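Local coordinates for protein 3',5'-cyclic-nucleotide phosphodiesterase 1 (Saccharomyces cerevisiae, PDB 4OJV) that belongs to the class-II cyclic-nucleotide phosphodiesterases, metal-dependent enzymes of the metallo-hydrolase/oxidoreductase clan, and carries a pair of zinc ions, at residues 1-13 with 20-32. Sequence-based numbering, arbitrary orientation.
Sequences MVVFEITILGANG and TQCFILKPARTED
Lys26 NZ is gripped by four partners: it makes a salt bridge to Glu5 OE2 (3.1 Å), approaching from above the carboxylate plane, and donates to Pro27 O and Thr30 O at 2.8 Å each, with Ser93 OG as a further partner. Bends at chi3 and chi4 (-77° and -64°) bring NZ to these carbonyls of its own segment. The other carboxylate oxygen, Glu5 OE1, takes a nearly straight bond from Arg29 N (3.0 Å), while Ser91 OG also holds OE2, so the buried glutamate is fixed at both oxygens. The Arg29 guanidinium turns its edge to Val2 O, NH1 at 2.9 Å and NH2 more weakly.

Between strands 4-8 and 22-27, paired backbone bonds link Glu5 with Lys26 and Thr7 with Ile24. Ile6, Ile8, Phe23 and Leu25 share the face toward strand 238-242. At the corner Leu9 CD1 lies across Ile24 CG1 (3.6 Å), and Leu9 and Thr7 meet helix 44-53. Leu9 and Gly10 both donate to Cys22 O, the former weakly, making a classic beta bulge. This antiparallel pair, the chain's first two strands, lies inside a mixed sheet of the metallo-beta-lactamase-like sandwich, its turn end approaching the zinc site, where Thr20 OG1 hydrogen-bonds to the backbone O of the zinc ligand Asp132.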
loop_
_atom_site.group_PDB
_atom_site.type_symbol
_atom_site.label_atom_id
_atom_site.label_comp_id
_atom_site.label_asym_id
_atom_site.label_seq_id
_atom_site.Cartn_x
_atom_site.Cartn_y
_atom_site.Cartn_z
ATOM N N MET A 1 -28.814 -7.107 -20.657
ATOM C CA MET A 1 -29.082 -5.850 -19.893
ATOM C C MET A 1 -27.821 -5.290 -19.235
ATOM O O MET A 1 -27.671 -4.071 -19.117
ATOM C CB MET A 1 -30.176 -6.072 -18.843
ATOM C CG MET A 1 -31.584 -6.159 -19.418
ATOM S SD MET A 1 -32.854 -6.463 -18.170
ATOM C CE MET A 1 -32.947 -4.866 -17.361
ATOM N N VAL A 2 -26.928 -6.182 -18.805
ATOM C CA VAL A 2 -25.650 -5.776 -18.206
ATOM C C VAL A 2 -24.757 -5.083 -19.232
ATOM O O VAL A 2 -24.549 -5.580 -20.343
ATOM C CB VAL A 2 -24.919 -6.968 -17.550
ATOM C CG1 VAL A 2 -23.477 -6.618 -17.217
ATOM C CG2 VAL A 2 -25.661 -7.403 -16.295
ATOM N N VAL A 3 -24.240 -3.927 -18.834
ATOM C CA VAL A 3 -23.422 -3.076 -19.685
ATOM C C VAL A 3 -22.000 -2.944 -19.139
ATOM O O VAL A 3 -21.056 -2.805 -19.917
ATOM C CB VAL A 3 -24.101 -1.695 -19.862
ATOM C CG1 VAL A 3 -23.159 -0.644 -20.430
ATOM C CG2 VAL A 3 -25.316 -1.832 -20.771
ATOM N N PHE A 4 -21.853 -2.974 -17.811
ATOM C CA PHE A 4 -20.563 -2.716 -17.158
ATOM C C PHE A 4 -20.069 -3.907 -16.360
ATOM O O PHE A 4 -20.850 -4.572 -15.678
ATOM C CB PHE A 4 -20.687 -1.530 -16.198
ATOM C CG PHE A 4 -21.068 -0.234 -16.861
ATOM C CD1 PHE A 4 -20.109 0.550 -17.485
ATOM C CD2 PHE A 4 -22.386 0.215 -16.833
ATOM C CE1 PHE A 4 -20.455 1.751 -18.085
ATOM C CE2 PHE A 4 -22.741 1.418 -17.426
ATOM C CZ PHE A 4 -21.776 2.189 -18.052
ATOM N N GLU A 5 -18.760 -4.142 -16.413
ATOM C CA GLU A 5 -18.093 -5.036 -15.473
ATOM C C GLU A 5 -17.187 -4.199 -14.580
ATOM O O GLU A 5 -16.345 -3.437 -15.077
ATOM C CB GLU A 5 -17.273 -6.106 -16.192
ATOM C CG GLU A 5 -18.133 -7.094 -16.963
ATOM C CD GLU A 5 -17.340 -8.115 -17.770
ATOM O OE1 GLU A 5 -17.988 -8.911 -18.488
ATOM O OE2 GLU A 5 -16.093 -8.123 -17.694
ATOM N N ILE A 6 -17.372 -4.334 -13.269
ATOM C CA ILE A 6 -16.599 -3.565 -12.296
ATOM C C ILE A 6 -15.821 -4.537 -11.424
ATOM O O ILE A 6 -16.420 -5.315 -10.680
ATOM C CB ILE A 6 -17.494 -2.687 -11.396
ATOM C CG1 ILE A 6 -18.398 -1.756 -12.226
ATOM C CG2 ILE A 6 -16.624 -1.896 -10.422
ATOM C CD1 ILE A 6 -19.288 -0.873 -11.373
ATOM N N THR A 7 -14.493 -4.505 -11.523
ATOM C CA THR A 7 -13.650 -5.337 -10.676
ATOM C C THR A 7 -13.271 -4.520 -9.442
ATOM O O THR A 7 -12.661 -3.460 -9.561
ATOM C CB THR A 7 -12.365 -5.784 -11.395
ATOM O OG1 THR A 7 -12.671 -6.286 -12.703
ATOM C CG2 THR A 7 -11.671 -6.873 -10.591
ATOM N N ILE A 8 -13.630 -5.020 -8.269
ATOM C CA ILE A 8 -13.293 -4.348 -7.019
ATOM C C ILE A 8 -11.897 -4.782 -6.591
ATOM O O ILE A 8 -11.722 -5.881 -6.070
ATOM C CB ILE A 8 -14.312 -4.660 -5.905
ATOM C CG1 ILE A 8 -15.748 -4.454 -6.403
ATOM C CG2 ILE A 8 -14.004 -3.823 -4.667
ATOM C CD1 ILE A 8 -16.125 -3.032 -6.719
ATOM N N LEU A 9 -10.893 -3.949 -6.856
ATOM C CA LEU A 9 -9.540 -4.262 -6.396
ATOM C C LEU A 9 -9.350 -3.887 -4.943
ATOM O O LEU A 9 -8.673 -4.597 -4.197
ATOM C CB LEU A 9 -8.466 -3.604 -7.263
ATOM C CG LEU A 9 -8.396 -4.071 -8.711
ATOM C CD1 LEU A 9 -7.178 -3.480 -9.393
ATOM C CD2 LEU A 9 -8.380 -5.592 -8.841
ATOM N N GLY A 10 -9.939 -2.766 -4.541
ATOM C CA GLY A 10 -9.813 -2.312 -3.169
ATOM C C GLY A 10 -11.008 -1.487 -2.766
ATOM O O GLY A 10 -11.464 -0.615 -3.520
ATOM N N ALA A 11 -11.538 -1.779 -1.583
ATOM C CA ALA A 11 -12.676 -1.046 -1.043
ATOM C C ALA A 11 -12.472 -0.705 0.433
ATOM O O ALA A 11 -13.415 -0.361 1.124
ATOM C CB ALA A 11 -13.966 -1.834 -1.243
ATOM N N ASN A 12 -11.228 -0.791 0.895
ATOM C CA ASN A 12 -10.866 -0.537 2.286
ATOM C C ASN A 12 -10.685 0.961 2.524
ATOM O O ASN A 12 -9.944 1.612 1.792
ATOM C CB ASN A 12 -9.572 -1.308 2.550
ATOM C CG ASN A 12 -8.964 -1.047 3.907
ATOM O OD1 ASN A 12 -9.619 -0.611 4.841
ATOM N ND2 ASN A 12 -7.676 -1.320 4.008
ATOM N N GLY A 13 -11.345 1.514 3.540
ATOM C CA GLY A 13 -11.198 2.926 3.887
ATOM C C GLY A 13 -10.030 3.263 4.792
ATOM O O GLY A 13 -9.808 4.436 5.064
ATOM N N THR A 20 -6.788 -0.591 -0.520
ATOM C CA THR A 20 -7.462 0.709 -0.514
ATOM C C THR A 20 -8.031 1.021 -1.912
ATOM O O THR A 20 -7.842 0.254 -2.857
ATOM C CB THR A 20 -6.575 1.827 0.066
ATOM O OG1 THR A 20 -5.371 1.901 -0.678
ATOM C CG2 THR A 20 -6.237 1.561 1.529
ATOM N N GLN A 21 -8.769 2.115 -2.012
ATOM C CA GLN A 21 -9.750 2.274 -3.076
ATOM C C GLN A 21 -9.212 2.177 -4.497
ATOM O O GLN A 21 -8.356 2.961 -4.916
ATOM C CB GLN A 21 -10.481 3.599 -2.910
ATOM C CG GLN A 21 -11.561 3.804 -3.960
ATOM C CD GLN A 21 -12.692 4.681 -3.482
ATOM O OE1 GLN A 21 -13.347 4.373 -2.487
ATOM N NE2 GLN A 21 -12.956 5.759 -4.209
ATOM N N CYS A 22 -9.754 1.226 -5.264
ATOM C CA CYS A 22 -9.495 1.133 -6.701
ATOM C C CYS A 22 -10.521 0.206 -7.341
ATOM O O CYS A 22 -10.718 -0.929 -6.868
ATOM C CB CYS A 22 -8.094 0.589 -6.982
ATOM S SG CYS A 22 -7.738 0.436 -8.756
ATOM N N PHE A 23 -11.157 0.677 -8.415
ATOM C CA PHE A 23 -12.140 -0.117 -9.157
ATOM C C PHE A 23 -11.724 -0.159 -10.614
ATOM O O PHE A 23 -11.362 0.869 -11.182
ATOM C CB PHE A 23 -13.534 0.513 -9.020
ATOM C CG PHE A 23 -13.874 0.909 -7.611
ATOM C CD1 PHE A 23 -14.003 -0.042 -6.602
ATOM C CD2 PHE A 23 -14.038 2.245 -7.281
ATOM C CE1 PHE A 23 -14.296 0.341 -5.300
ATOM C CE2 PHE A 23 -14.332 2.632 -5.984
ATOM C CZ PHE A 23 -14.466 1.679 -4.991
ATOM N N ILE A 24 -11.738 -1.338 -11.228
ATOM C CA ILE A 24 -11.461 -1.482 -12.654
ATOM C C ILE A 24 -12.786 -1.564 -13.408
ATOM O O ILE A 24 -13.707 -2.262 -12.975
ATOM C CB ILE A 24 -10.614 -2.747 -12.926
ATOM C CG1 ILE A 24 -9.278 -2.697 -12.178
ATOM C CG2 ILE A 24 -10.431 -2.986 -14.423
ATOM C CD1 ILE A 24 -8.407 -1.520 -12.529
ATOM N N LEU A 25 -12.870 -0.867 -14.537
ATOM C CA LEU A 25 -14.073 -0.868 -15.369
ATOM C C LEU A 25 -13.766 -1.343 -16.773
ATOM O O LEU A 25 -12.729 -0.977 -17.346
ATOM C CB LEU A 25 -14.642 0.543 -15.492
ATOM C CG LEU A 25 -14.861 1.382 -14.237
ATOM C CD1 LEU A 25 -15.405 2.755 -14.599
ATOM C CD2 LEU A 25 -15.793 0.677 -13.270
ATOM N N LYS A 26 -14.693 -2.109 -17.345
ATOM C CA LYS A 26 -14.667 -2.423 -18.768
ATOM C C LYS A 26 -16.092 -2.709 -19.231
ATOM O O LYS A 26 -16.971 -2.997 -18.417
ATOM C CB LYS A 26 -13.746 -3.613 -19.072
ATOM C CG LYS A 26 -14.200 -4.931 -18.447
ATOM C CD LYS A 26 -13.307 -6.111 -18.845
ATOM C CE LYS A 26 -13.568 -6.636 -20.253
ATOM N NZ LYS A 26 -14.935 -7.209 -20.436
ATOM N N PRO A 27 -16.334 -2.647 -20.552
ATOM C CA PRO A 27 -17.635 -3.063 -21.058
ATOM C C PRO A 27 -17.872 -4.538 -20.766
ATOM O O PRO A 27 -16.933 -5.339 -20.767
ATOM C CB PRO A 27 -17.507 -2.844 -22.571
ATOM C CG PRO A 27 -16.454 -1.797 -22.716
ATOM C CD PRO A 27 -15.470 -2.121 -21.625
ATOM N N ALA A 28 -19.127 -4.899 -20.523
ATOM C CA ALA A 28 -19.473 -6.298 -20.322
ATOM C C ALA A 28 -19.160 -7.137 -21.561
ATOM O O ALA A 28 -19.289 -6.667 -22.699
ATOM C CB ALA A 28 -20.935 -6.429 -19.952
ATOM N N ARG A 29 -18.717 -8.367 -21.315
ATOM C CA ARG A 29 -18.614 -9.438 -22.332
ATOM C C ARG A 29 -17.433 -9.352 -23.294
ATOM O O ARG A 29 -16.919 -10.384 -23.718
ATOM C CB ARG A 29 -19.919 -9.578 -23.129
ATOM C CG ARG A 29 -21.112 -10.026 -22.299
ATOM C CD ARG A 29 -22.425 -9.983 -23.083
ATOM N NE ARG A 29 -22.788 -8.619 -23.478
ATOM C CZ ARG A 29 -23.466 -7.755 -22.722
ATOM N NH1 ARG A 29 -23.898 -8.098 -21.513
ATOM N NH2 ARG A 29 -23.721 -6.537 -23.185
ATOM N N THR A 30 -17.010 -8.146 -23.654
ATOM C CA THR A 30 -15.969 -7.984 -24.677
ATOM C C THR A 30 -14.581 -8.343 -24.138
ATOM O O THR A 30 -14.351 -8.344 -22.922
ATOM C CB THR A 30 -16.009 -6.580 -25.307
ATOM O OG1 THR A 30 -16.096 -5.593 -24.273
ATOM C CG2 THR A 30 -17.216 -6.459 -26.231
ATOM N N GLU A 31 -13.641 -8.648 -25.030
ATOM C CA GLU A 31 -12.381 -9.266 -24.596
ATOM C C GLU A 31 -11.127 -8.460 -24.921
ATOM O O GLU A 31 -10.024 -9.004 -24.962
ATOM C CB GLU A 31 -12.257 -10.706 -25.101
ATOM C CG GLU A 31 -12.177 -10.860 -26.608
ATOM C CD GLU A 31 -12.299 -12.308 -27.028
ATOM O OE1 GLU A 31 -11.320 -12.851 -27.578
ATOM O OE2 GLU A 31 -13.362 -12.910 -26.780
ATOM N N ASP A 32 -11.291 -7.161 -25.125
ATOM C CA ASP A 32 -10.140 -6.282 -25.279
ATOM C C ASP A 32 -9.302 -6.298 -24.005
ATOM O O ASP A 32 -9.838 -6.499 -22.907
ATOM C CB ASP A 32 -10.589 -4.859 -25.562
ATOM C CG ASP A 32 -11.552 -4.785 -26.706
ATOM O OD1 ASP A 32 -11.100 -4.767 -27.869
ATOM O OD2 ASP A 32 -12.764 -4.765 -26.441
HETATM O O HOH W 1 -9.189 3.847 0.305
#